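Local coordinates for protein N-acetyl-beta-D glucosaminidase (Rhizomucor miehei CAU432, PDB 4ZM6) that probably hydrolyses beta-N-acetylglucosaminides with a family 3 glycosidase domain and carries a GCN5-related glucosamine N-acetyltransferase region that binds acetyl-CoA, at residues F539-V553 / K583-F597. Numbering follows the deposited sequence.
Sequences FIVDDYRNDDDLDHV and KHKVARDSQGKIVGF
F539 sets its CD1 against V595 CG2, 3.8 Å away, and its ring also meets D589; the F539 side chain lies about 4 Å from that of the acetyl-CoA-binding K625. I540 and R588 form a hydrogen-bonded antiparallel pair, I540 N to R588 O at 2.9 Å with a return bond; D542 and V586 repeat the pattern. D542 OD2 receives R588 NE through its anti lone pair at 3.1 Å and also forms a salt bridge with R258 of the second subunit. D543 OD1 and K585 NZ make a salt bridge of 2.8 Å, the side chains running side by side. Past the strand end, Y544 N bonds H584 O from above the carbonyl plane, while its ring, carried across by CG anti to the backbone N, takes the edge of F597 on one face, planes at 75°. D549 OD2 accepts R545 N at the helix start, and OD1 receives R588 NH2 at 3.2 Å; R588, extended from CG to NE, thus bridges D542 and D549 in a salt-bridge network tying edge strand to helix. V553 CG1 makes a CH-pi contact, 4.3 Å from the F597 ring centroid and nearly on the ring normal. Strand 540-543, at 144° to 585-588, followed by helix 546-553 at 90° to strand 594-597, is the N-terminal β1-α1 arrangement of the GNAT acetyltransferase fold.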
loop_
_atom_site.group_PDB
_atom_site.type_symbol
_atom_site.label_atom_id
_atom_site.label_comp_id
_atom_site.label_asym_id
_atom_site.label_seq_id
_atom_site.Cartn_x
_atom_site.Cartn_y
_atom_site.Cartn_z
ATOM N N PHE A 539 -14.225 6.651 -14.008
ATOM C CA PHE A 539 -13.481 7.705 -13.354
ATOM C C PHE A 539 -12.631 7.066 -12.269
ATOM O O PHE A 539 -13.051 6.101 -11.627
ATOM C CB PHE A 539 -14.447 8.732 -12.773
ATOM C CG PHE A 539 -15.361 9.331 -13.800
ATOM C CD1 PHE A 539 -14.934 10.382 -14.595
ATOM C CD2 PHE A 539 -16.638 8.831 -13.991
ATOM C CE1 PHE A 539 -15.770 10.936 -15.553
ATOM C CE2 PHE A 539 -17.481 9.379 -14.943
ATOM C CZ PHE A 539 -17.047 10.434 -15.726
ATOM N N ILE A 540 -11.425 7.588 -12.086
ATOM C CA ILE A 540 -10.484 6.998 -11.146
ATOM C C ILE A 540 -10.019 8.046 -10.129
ATOM O O ILE A 540 -9.844 9.221 -10.459
ATOM C CB ILE A 540 -9.305 6.317 -11.885
ATOM C CG1 ILE A 540 -8.426 5.521 -10.905
ATOM C CG2 ILE A 540 -8.477 7.336 -12.666
ATOM C CD1 ILE A 540 -9.135 4.389 -10.179
ATOM N N VAL A 541 -9.849 7.594 -8.889
ATOM C CA VAL A 541 -9.527 8.444 -7.759
ATOM C C VAL A 541 -8.038 8.365 -7.423
ATOM O O VAL A 541 -7.544 7.312 -7.030
ATOM C CB VAL A 541 -10.362 8.024 -6.535
ATOM C CG1 VAL A 541 -9.919 8.771 -5.285
ATOM C CG2 VAL A 541 -11.838 8.263 -6.816
ATOM N N ASP A 542 -7.334 9.482 -7.590
ATOM C CA ASP A 542 -5.928 9.601 -7.202
ATOM C C ASP A 542 -5.781 10.480 -5.975
ATOM O O ASP A 542 -6.706 11.194 -5.590
ATOM C CB ASP A 542 -5.109 10.244 -8.322
ATOM C CG ASP A 542 -4.977 9.360 -9.538
ATOM O OD1 ASP A 542 -4.713 8.147 -9.373
ATOM O OD2 ASP A 542 -5.118 9.891 -10.661
ATOM N N ASP A 543 -4.594 10.437 -5.380
ATOM C CA ASP A 543 -4.232 11.372 -4.329
ATOM C C ASP A 543 -4.077 12.759 -4.925
ATOM O O ASP A 543 -3.534 12.923 -6.020
ATOM C CB ASP A 543 -2.936 10.946 -3.642
ATOM C CG ASP A 543 -3.113 9.709 -2.784
ATOM O OD1 ASP A 543 -4.124 9.625 -2.061
ATOM O OD2 ASP A 543 -2.239 8.818 -2.824
ATOM N N TYR A 544 -4.583 13.750 -4.205
ATOM C CA TYR A 544 -4.444 15.142 -4.596
ATOM C C TYR A 544 -2.974 15.554 -4.486
ATOM O O TYR A 544 -2.320 15.278 -3.477
ATOM C CB TYR A 544 -5.338 16.019 -3.705
ATOM C CG TYR A 544 -5.090 17.511 -3.795
ATOM C CD1 TYR A 544 -5.461 18.235 -4.922
ATOM C CD2 TYR A 544 -4.508 18.203 -2.735
ATOM C CE1 TYR A 544 -5.243 19.601 -4.996
ATOM C CE2 TYR A 544 -4.294 19.564 -2.801
ATOM C CZ TYR A 544 -4.659 20.257 -3.930
ATOM O OH TYR A 544 -4.433 21.613 -3.988
ATOM N N ARG A 545 -2.460 16.179 -5.544
ATOM C CA ARG A 545 -1.106 16.726 -5.559
ATOM C C ARG A 545 -1.226 18.229 -5.747
ATOM O O ARG A 545 -1.575 18.700 -6.833
ATOM C CB ARG A 545 -0.274 16.118 -6.693
ATOM C CG ARG A 545 -0.117 14.605 -6.623
ATOM C CD ARG A 545 0.889 14.086 -7.647
ATOM N NE ARG A 545 0.573 14.487 -9.025
ATOM C CZ ARG A 545 -0.270 13.852 -9.842
ATOM N NH1 ARG A 545 -0.929 12.764 -9.447
ATOM N NH2 ARG A 545 -0.463 14.314 -11.073
ATOM N N ASN A 546 -0.948 18.980 -4.686
ATOM C CA ASN A 546 -1.154 20.427 -4.706
ATOM C C ASN A 546 -0.335 21.167 -5.774
ATOM O O ASN A 546 -0.802 22.162 -6.329
ATOM C CB ASN A 546 -0.941 21.034 -3.307
ATOM C CG ASN A 546 0.494 20.929 -2.822
ATOM O OD1 ASN A 546 1.088 19.851 -2.822
ATOM N ND2 ASN A 546 1.052 22.052 -2.387
ATOM N N ASP A 547 0.860 20.673 -6.089
ATOM C CA ASP A 547 1.679 21.296 -7.132
ATOM C C ASP A 547 1.017 21.242 -8.509
ATOM O O ASP A 547 1.102 22.199 -9.275
ATOM C CB ASP A 547 3.068 20.654 -7.195
ATOM C CG ASP A 547 3.923 20.967 -5.961
ATOM O OD1 ASP A 547 3.682 22.000 -5.289
ATOM O OD2 ASP A 547 4.846 20.176 -5.665
ATOM N N ASP A 548 0.342 20.135 -8.812
ATOM C CA ASP A 548 -0.262 19.920 -10.130
ATOM C C ASP A 548 -1.755 20.247 -10.209
ATOM O O ASP A 548 -2.236 20.676 -11.255
ATOM C CB ASP A 548 -0.055 18.463 -10.554
ATOM C CG ASP A 548 1.407 18.073 -10.617
ATOM O OD1 ASP A 548 2.214 18.895 -11.108
ATOM O OD2 ASP A 548 1.751 16.949 -10.181
ATOM N N ASP A 549 -2.484 20.041 -9.112
ATOM C CA ASP A 549 -3.953 20.044 -9.137
ATOM C C ASP A 549 -4.627 21.305 -8.584
ATOM O O ASP A 549 -5.844 21.468 -8.722
ATOM C CB ASP A 549 -4.471 18.833 -8.360
ATOM C CG ASP A 549 -3.911 17.517 -8.878
ATOM O OD1 ASP A 549 -3.536 17.444 -10.073
ATOM O OD2 ASP A 549 -3.854 16.551 -8.082
ATOM N N LEU A 550 -3.853 22.192 -7.962
ATOM C CA LEU A 550 -4.424 23.347 -7.266
ATOM C C LEU A 550 -5.185 24.291 -8.203
ATOM O O LEU A 550 -6.282 24.740 -7.870
ATOM C CB LEU A 550 -3.335 24.109 -6.505
ATOM C CG LEU A 550 -3.748 25.410 -5.805
ATOM C CD1 LEU A 550 -4.861 25.159 -4.795
ATOM C CD2 LEU A 550 -2.541 26.060 -5.139
ATOM N N ASP A 551 -4.609 24.597 -9.363
ATOM C CA ASP A 551 -5.263 25.497 -10.325
ATOM C C ASP A 551 -6.598 24.943 -10.795
ATOM O O ASP A 551 -7.568 25.681 -10.923
ATOM C CB ASP A 551 -4.369 25.763 -11.538
ATOM C CG ASP A 551 -3.242 26.721 -11.232
ATOM O OD1 ASP A 551 -3.526 27.847 -10.770
ATOM O OD2 ASP A 551 -2.073 26.353 -11.469
ATOM N N HIS A 552 -6.641 23.639 -11.042
ATOM C CA HIS A 552 -7.866 22.986 -11.487
ATOM C C HIS A 552 -8.928 22.949 -10.403
ATOM O O HIS A 552 -10.100 23.218 -10.674
ATOM C CB HIS A 552 -7.565 21.575 -11.975
ATOM C CG HIS A 552 -6.844 21.548 -13.282
ATOM N ND1 HIS A 552 -5.654 20.875 -13.464
ATOM C CD2 HIS A 552 -7.129 22.143 -14.465
ATOM C CE1 HIS A 552 -5.248 21.039 -14.710
ATOM N NE2 HIS A 552 -6.123 21.805 -15.336
ATOM N N VAL A 553 -8.517 22.609 -9.184
ATOM C CA VAL A 553 -9.427 22.612 -8.041
ATOM C C VAL A 553 -9.984 24.012 -7.804
ATOM O O VAL A 553 -11.166 24.173 -7.502
ATOM C CB VAL A 553 -8.732 22.096 -6.775
ATOM C CG1 VAL A 553 -9.539 22.438 -5.529
ATOM C CG2 VAL A 553 -8.518 20.593 -6.879
ATOM N N LYS A 583 -6.041 13.960 3.957
ATOM C CA LYS A 583 -6.048 13.005 2.861
ATOM C C LYS A 583 -7.051 13.471 1.816
ATOM O O LYS A 583 -8.224 13.137 1.891
ATOM C CB LYS A 583 -6.379 11.599 3.360
ATOM C CG LYS A 583 -6.289 10.540 2.283
ATOM C CD LYS A 583 -4.850 10.258 1.870
ATOM C CE LYS A 583 -4.249 9.144 2.711
ATOM N NZ LYS A 583 -2.816 8.910 2.388
ATOM N N HIS A 584 -6.572 14.260 0.857
ATOM C CA HIS A 584 -7.409 14.783 -0.215
ATOM C C HIS A 584 -7.244 13.943 -1.471
ATOM O O HIS A 584 -6.170 13.393 -1.725
ATOM C CB HIS A 584 -7.049 16.236 -0.514
ATOM C CG HIS A 584 -6.936 17.089 0.709
ATOM N ND1 HIS A 584 -6.222 18.266 0.737
ATOM C CD2 HIS A 584 -7.422 16.913 1.959
ATOM C CE1 HIS A 584 -6.293 18.788 1.946
ATOM N NE2 HIS A 584 -7.014 17.988 2.706
ATOM N N LYS A 585 -8.315 13.847 -2.249
ATOM C CA LYS A 585 -8.336 13.029 -3.457
ATOM C C LYS A 585 -9.013 13.802 -4.580
ATOM O O LYS A 585 -9.876 14.644 -4.327
ATOM C CB LYS A 585 -9.124 11.734 -3.222
ATOM C CG LYS A 585 -8.827 10.975 -1.934
ATOM C CD LYS A 585 -7.694 9.984 -2.130
ATOM C CE LYS A 585 -7.578 9.042 -0.947
ATOM N NZ LYS A 585 -6.340 8.227 -1.034
ATOM N N VAL A 586 -8.634 13.500 -5.817
ATOM C CA VAL A 586 -9.326 14.038 -6.988
ATOM C C VAL A 586 -9.872 12.881 -7.814
ATOM O O VAL A 586 -9.426 11.745 -7.663
ATOM C CB VAL A 586 -8.406 14.924 -7.865
ATOM C CG1 VAL A 586 -7.841 16.080 -7.052
ATOM C CG2 VAL A 586 -7.277 14.116 -8.499
ATOM N N ALA A 587 -10.841 13.165 -8.676
ATOM C CA ALA A 587 -11.341 12.167 -9.621
ATOM C C ALA A 587 -10.991 12.609 -11.039
ATOM O O ALA A 587 -11.185 13.773 -11.395
ATOM C CB ALA A 587 -12.843 11.975 -9.467
ATOM N N ARG A 588 -10.460 11.679 -11.832
ATOM C CA ARG A 588 -10.049 11.960 -13.208
ATOM C C ARG A 588 -10.761 11.035 -14.190
ATOM O O ARG A 588 -10.986 9.864 -13.887
ATOM C CB ARG A 588 -8.543 11.750 -13.372
ATOM C CG ARG A 588 -7.649 12.643 -12.531
ATOM C CD ARG A 588 -6.185 12.341 -12.823
ATOM N NE ARG A 588 -5.286 12.801 -11.761
ATOM C CZ ARG A 588 -4.697 13.999 -11.703
ATOM N NH1 ARG A 588 -4.896 14.910 -12.648
ATOM N NH2 ARG A 588 -3.898 14.289 -10.680
ATOM N N ASP A 589 -11.085 11.548 -15.374
ATOM C CA ASP A 589 -11.565 10.689 -16.462
ATOM C C ASP A 589 -10.385 9.938 -17.095
ATOM O O ASP A 589 -9.238 10.081 -16.653
ATOM C CB ASP A 589 -12.381 11.482 -17.504
ATOM C CG ASP A 589 -11.574 12.554 -18.219
ATOM O OD1 ASP A 589 -10.346 12.400 -18.365
ATOM O OD2 ASP A 589 -12.186 13.555 -18.652
ATOM N N SER A 590 -10.673 9.131 -18.116
ATOM C CA SER A 590 -9.644 8.351 -18.821
ATOM C C SER A 590 -8.502 9.207 -19.388
ATOM O O SER A 590 -7.375 8.724 -19.524
ATOM C CB SER A 590 -10.290 7.556 -19.955
ATOM O OG SER A 590 -11.056 8.413 -20.787
ATOM N N GLN A 591 -8.802 10.466 -19.716
ATOM C CA GLN A 591 -7.806 11.417 -20.230
ATOM C C GLN A 591 -7.114 12.269 -19.148
ATOM O O GLN A 591 -6.437 13.251 -19.469
ATOM C CB GLN A 591 -8.464 12.337 -21.262
ATOM C CG GLN A 591 -8.966 11.601 -22.492
ATOM C CD GLN A 591 -9.666 12.521 -23.475
ATOM O OE1 GLN A 591 -10.523 13.316 -23.092
ATOM N NE2 GLN A 591 -9.310 12.413 -24.753
ATOM N N GLY A 592 -7.282 11.899 -17.877
ATOM C CA GLY A 592 -6.571 12.551 -16.770
ATOM C C GLY A 592 -7.098 13.917 -16.368
ATOM O O GLY A 592 -6.475 14.617 -15.564
ATOM N N LYS A 593 -8.246 14.300 -16.916
ATOM C CA LYS A 593 -8.833 15.596 -16.612
ATOM C C LYS A 593 -9.591 15.498 -15.301
ATOM O O LYS A 593 -10.379 14.578 -15.101
ATOM C CB LYS A 593 -9.768 16.033 -17.730
ATOM C CG LYS A 593 -10.509 17.329 -17.461
ATOM C CD LYS A 593 -11.440 17.630 -18.622
ATOM C CE LYS A 593 -12.691 18.370 -18.181
ATOM N NZ LYS A 593 -13.840 17.952 -19.019
ATOM N N ILE A 594 -9.348 16.460 -14.417
ATOM C CA ILE A 594 -9.940 16.454 -13.086
ATOM C C ILE A 594 -11.416 16.830 -13.188
ATOM O O ILE A 594 -11.765 17.848 -13.788
ATOM C CB ILE A 594 -9.179 17.403 -12.134
ATOM C CG1 ILE A 594 -7.758 16.868 -11.919
ATOM C CG2 ILE A 594 -9.916 17.548 -10.808
ATOM C CD1 ILE A 594 -6.883 17.728 -11.034
ATOM N N VAL A 595 -12.272 15.983 -12.622
ATOM C CA VAL A 595 -13.721 16.178 -12.684
ATOM C C VAL A 595 -14.377 16.341 -11.313
ATOM O O VAL A 595 -15.429 16.965 -11.204
ATOM C CB VAL A 595 -14.409 15.039 -13.469
ATOM C CG1 VAL A 595 -14.033 15.131 -14.938
ATOM C CG2 VAL A 595 -14.045 13.667 -12.910
ATOM N N GLY A 596 -13.761 15.787 -10.274
ATOM C CA GLY A 596 -14.239 15.984 -8.908
ATOM C C GLY A 596 -13.113 16.037 -7.895
ATOM O O GLY A 596 -11.993 15.588 -8.161
ATOM N N PHE A 597 -13.427 16.573 -6.722
ATOM C CA PHE A 597 -12.456 16.727 -5.655
ATOM C C PHE A 597 -13.111 16.455 -4.306
ATOM O O PHE A 597 -14.277 16.780 -4.099
ATOM C CB PHE A 597 -11.882 18.151 -5.695
ATOM C CG PHE A 597 -11.052 18.507 -4.498
ATOM C CD1 PHE A 597 -9.722 18.143 -4.433
ATOM C CD2 PHE A 597 -11.607 19.203 -3.435
ATOM C CE1 PHE A 597 -8.952 18.463 -3.330
ATOM C CE2 PHE A 597 -10.847 19.526 -2.327
ATOM C CZ PHE A 597 -9.515 19.155 -2.275
#